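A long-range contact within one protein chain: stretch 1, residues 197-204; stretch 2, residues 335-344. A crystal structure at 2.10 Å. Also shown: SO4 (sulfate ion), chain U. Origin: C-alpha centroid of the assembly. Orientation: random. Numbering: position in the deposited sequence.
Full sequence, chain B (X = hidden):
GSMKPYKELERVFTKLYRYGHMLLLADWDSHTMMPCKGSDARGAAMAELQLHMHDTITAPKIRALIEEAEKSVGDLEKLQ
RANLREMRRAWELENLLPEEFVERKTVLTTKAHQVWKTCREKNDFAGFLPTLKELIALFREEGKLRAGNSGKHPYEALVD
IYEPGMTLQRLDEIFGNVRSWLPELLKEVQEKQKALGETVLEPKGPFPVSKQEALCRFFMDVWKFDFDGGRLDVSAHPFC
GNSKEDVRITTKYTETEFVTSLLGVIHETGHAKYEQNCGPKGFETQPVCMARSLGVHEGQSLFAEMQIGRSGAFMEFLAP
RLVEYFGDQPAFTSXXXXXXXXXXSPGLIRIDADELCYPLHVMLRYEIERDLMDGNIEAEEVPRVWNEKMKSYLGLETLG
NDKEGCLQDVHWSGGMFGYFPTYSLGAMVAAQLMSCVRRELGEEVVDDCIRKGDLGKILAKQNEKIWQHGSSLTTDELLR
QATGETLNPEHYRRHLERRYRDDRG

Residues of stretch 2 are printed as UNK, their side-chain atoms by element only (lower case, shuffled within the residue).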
# COMPACT_ATOMS: atom_id res chain seq x y z
N GLY B 197 20.68 -35.97 29.49
CA GLY B 197 19.61 -35.49 30.38
C GLY B 197 19.79 -34.06 30.91
O GLY B 197 19.44 -33.77 32.06
N GLU B 198 20.34 -33.17 30.09
CA GLU B 198 20.53 -31.78 30.51
C GLU B 198 19.21 -31.08 30.86
O GLU B 198 18.19 -31.24 30.15
CB GLU B 198 21.22 -30.96 29.41
CG GLU B 198 22.71 -31.27 29.23
CD GLU B 198 23.37 -30.30 28.26
OE1 GLU B 198 22.66 -29.74 27.39
OE2 GLU B 198 24.61 -30.09 28.38
N THR B 199 19.25 -30.29 31.93
CA THR B 199 18.10 -29.47 32.33
C THR B 199 17.89 -28.34 31.33
O THR B 199 18.85 -27.68 30.93
CB THR B 199 18.27 -28.84 33.72
OG1 THR B 199 18.49 -29.87 34.70
CG2 THR B 199 17.00 -28.00 34.08
N VAL B 200 16.65 -28.18 30.92
CA VAL B 200 16.25 -27.10 30.04
C VAL B 200 15.04 -26.40 30.70
O VAL B 200 13.99 -26.99 30.88
CB VAL B 200 15.87 -27.61 28.63
CG1 VAL B 200 15.48 -26.43 27.73
CG2 VAL B 200 17.03 -28.39 27.98
N LEU B 201 15.23 -25.13 31.07
CA LEU B 201 14.16 -24.30 31.62
C LEU B 201 13.48 -23.57 30.46
O LEU B 201 14.13 -22.82 29.70
CB LEU B 201 14.73 -23.32 32.62
CG LEU B 201 15.68 -23.87 33.69
CD1 LEU B 201 16.27 -22.74 34.51
CD2 LEU B 201 14.97 -24.87 34.60
N GLU B 202 12.19 -23.83 30.30
CA GLU B 202 11.40 -23.16 29.30
C GLU B 202 11.10 -21.73 29.74
O GLU B 202 10.66 -21.50 30.88
CB GLU B 202 10.08 -23.87 29.04
CG GLU B 202 10.21 -25.07 28.13
CD GLU B 202 10.67 -24.71 26.75
OE1 GLU B 202 11.66 -25.32 26.31
OE2 GLU B 202 10.05 -23.81 26.11
N PRO B 203 11.30 -20.78 28.84
CA PRO B 203 10.84 -19.43 29.17
C PRO B 203 9.34 -19.38 29.51
O PRO B 203 8.52 -19.96 28.80
CB PRO B 203 11.15 -18.65 27.90
CG PRO B 203 12.33 -19.41 27.32
CD PRO B 203 11.97 -20.82 27.53
N LYS B 204 9.01 -18.68 30.60
CA LYS B 204 7.61 -18.51 31.03
C LYS B 204 6.98 -17.16 30.66
O LYS B 204 7.45 -16.11 31.05
CB LYS B 204 7.52 -18.75 32.54
CG LYS B 204 7.76 -20.24 32.89
CD LYS B 204 8.69 -20.44 34.07
CE LYS B 204 8.40 -21.75 34.86
NZ LYS B 204 7.56 -21.43 36.05
N UNK B 335 23.55 -20.11 28.66
CA UNK B 335 23.60 -21.56 28.57
C UNK B 335 22.20 -22.18 28.42
O UNK B 335 21.98 -23.08 27.59
o UNK B 335 23.97 -23.51 30.00
c UNK B 335 24.30 -22.13 29.83
N UNK B 336 21.24 -21.72 29.20
CA UNK B 336 19.90 -22.27 29.05
C UNK B 336 19.24 -21.87 27.72
O UNK B 336 18.63 -22.71 27.07
c UNK B 336 18.98 -21.89 30.20
c UNK B 336 17.63 -22.53 30.07
o UNK B 336 17.52 -23.72 30.32
n UNK B 336 16.62 -21.77 29.62
N UNK B 337 19.40 -20.62 27.27
CA UNK B 337 18.78 -20.25 26.02
C UNK B 337 19.37 -20.99 24.83
O UNK B 337 18.68 -21.25 23.86
c UNK B 337 18.81 -18.75 25.79
c UNK B 337 15.93 -18.36 24.90
s UNK B 337 16.16 -18.49 26.66
c UNK B 337 17.88 -17.99 26.75
N UNK B 338 20.65 -21.28 24.87
CA UNK B 338 21.23 -22.15 23.85
C UNK B 338 20.52 -23.51 23.80
O UNK B 338 20.28 -24.07 22.73
n UNK B 338 27.02 -24.47 22.99
c UNK B 338 25.53 -24.46 22.65
c UNK B 338 22.73 -22.33 24.08
c UNK B 338 24.90 -23.25 23.26
c UNK B 338 23.39 -23.20 23.03
N UNK B 339 20.18 -24.04 24.96
CA UNK B 339 19.55 -25.36 25.04
C UNK B 339 18.15 -25.33 24.48
O UNK B 339 17.75 -26.26 23.80
n UNK B 339 23.59 -27.07 29.90
n UNK B 339 21.41 -26.98 29.04
n UNK B 339 21.83 -27.82 31.11
c UNK B 339 19.57 -25.89 26.47
c UNK B 339 21.68 -26.35 27.79
c UNK B 339 22.29 -27.27 30.00
c UNK B 339 20.75 -26.75 26.70
N UNK B 340 17.44 -24.24 24.75
CA UNK B 340 16.11 -24.00 24.19
C UNK B 340 16.18 -23.83 22.64
O UNK B 340 15.51 -24.52 21.90
c UNK B 340 15.47 -22.73 24.85
c UNK B 340 14.16 -22.31 24.12
c UNK B 340 15.25 -22.95 26.35
N UNK B 341 17.01 -22.92 22.16
CA UNK B 341 17.09 -22.59 20.74
C UNK B 341 17.69 -23.73 19.87
O UNK B 341 17.37 -23.82 18.66
c UNK B 341 15.86 -19.73 20.73
c UNK B 341 17.86 -21.21 20.54
c UNK B 341 17.16 -20.01 21.20
c UNK B 341 18.11 -20.83 19.10
N UNK B 342 18.56 -24.58 20.43
CA UNK B 342 19.22 -25.68 19.67
C UNK B 342 18.61 -27.04 19.96
O UNK B 342 19.17 -28.07 19.64
c UNK B 342 21.51 -24.58 19.40
o UNK B 342 23.51 -25.71 20.07
n UNK B 342 23.71 -23.62 19.28
c UNK B 342 23.00 -24.68 19.63
c UNK B 342 20.72 -25.77 19.97
N UNK B 343 17.45 -27.04 20.61
CA UNK B 343 16.80 -28.30 20.99
C UNK B 343 16.43 -29.10 19.75
O UNK B 343 15.95 -28.53 18.79
c UNK B 343 13.58 -29.16 22.85
n UNK B 343 12.78 -26.69 24.19
c UNK B 343 15.54 -28.03 21.79
n UNK B 343 12.78 -27.87 26.19
c UNK B 343 12.97 -27.84 24.88
n UNK B 343 13.36 -28.97 24.28
c UNK B 343 15.03 -29.30 22.49
N UNK B 344 16.71 -30.40 19.79
CA UNK B 344 16.44 -31.30 18.68
C UNK B 344 15.29 -32.21 19.05
O UNK B 344 15.38 -32.97 20.03
c UNK B 344 17.36 -33.14 17.23
c UNK B 344 18.76 -31.12 17.69
c UNK B 344 17.71 -32.09 18.26
S SO4 U . 22.59 -29.83 33.88
O1 SO4 U . 23.06 -28.95 34.96
O2 SO4 U . 22.63 -31.23 34.31
O3 SO4 U . 21.21 -29.50 33.53
O4 SO4 U . 23.47 -29.68 32.72
O HOH W 1 19.30 -24.98 31.71

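Position 335 has one side-chain carbon followed by one oxygen. It touches nothing on stretch 1. It is Ser-335.

Position 336 has two carbons, the second carrying one oxygen and one nitrogen. Its CB points toward stretch 1, and the oxygen and nitrogen both reach the backbone of Leu-201. This short, planar amide is Asn-336. Leu-201 N donates to Asn-336 OD1 at 2.8 Å, and Asn-336 ND2 donates to Leu-201 O at 2.7 Å. The amide thus pairs with both polar backbone atoms of one residue. A water also donates to Asn-336 OD1 and to Thr-199 O.

Position 337 has two carbons, a sulfur and a last carbon, unbranched. The sulfur approaches the ring of Pro-203. This is Met-337, with Met-337 SD 4.0 Å from Pro-203 CG.

Position 338 has four carbons in a row ending in nitrogen. It is out of reach of stretch 1. It is Lys-338.

Position 339 has three carbons, a nitrogen, and a carbon carrying two more nitrogens. Its nitrogens reach the backbone oxygen of Thr-199, and the Glu-198 carboxylate lies over one face. This guanidinium identifies Arg-339. Arg-339 NH2 donates to Thr-199 O at 3.0 Å, and Arg-339 NE donates to the same Thr-199 O at 3.3 Å. Glu-198 OE1 is 3.5 Å from Arg-339 NE. That salt bridge rests on charge alone, since no N-H points at the oxygen. Arg-339 NH2 also donates to sulfate O4 at 3.0 Å, while Thr-199 N donates to sulfate O3 at 2.7 Å.

Position 340 has one carbon carrying two more. It faces Val-200 and Pro-203. It is Val-340, with Val-340 CG2 3.8 Å from Val-200 CG1 and 4.1 Å from Pro-203 CD.

Position 341 has four carbons, forked at the first, with one arm two carbons long. It is out of reach of stretch 1. It is Ile-341.

Position 342 has three carbons, the third carrying oxygen and nitrogen. It makes no contact with stretch 1. It is Gln-342, the first residue to leave helical geometry.

Position 343 has another three-carbon chain ending in a guanidinium, which reaches the Glu-202 carboxylate. It is Arg-343. Arg-343 NH1 and Arg-343 NH2 each donate to Glu-202 OE1 at 2.8 Å, within a salt bridge.

Position 344 has one carbon carrying two more. It is out of reach of stretch 1. It is Val-344.

The contact sets an extended segment without regular secondary structure against a helix and the residues that follow it. Asn-336 and Arg-339 bind backbone atoms of the segment, while Val-340 and Met-337 supply apolar contacts. The two arginines pair with the two glutamates, and the sulfate joins Thr-199 to Arg-339.

Stretch 2, residues 335-344: SNMKRVIQRV
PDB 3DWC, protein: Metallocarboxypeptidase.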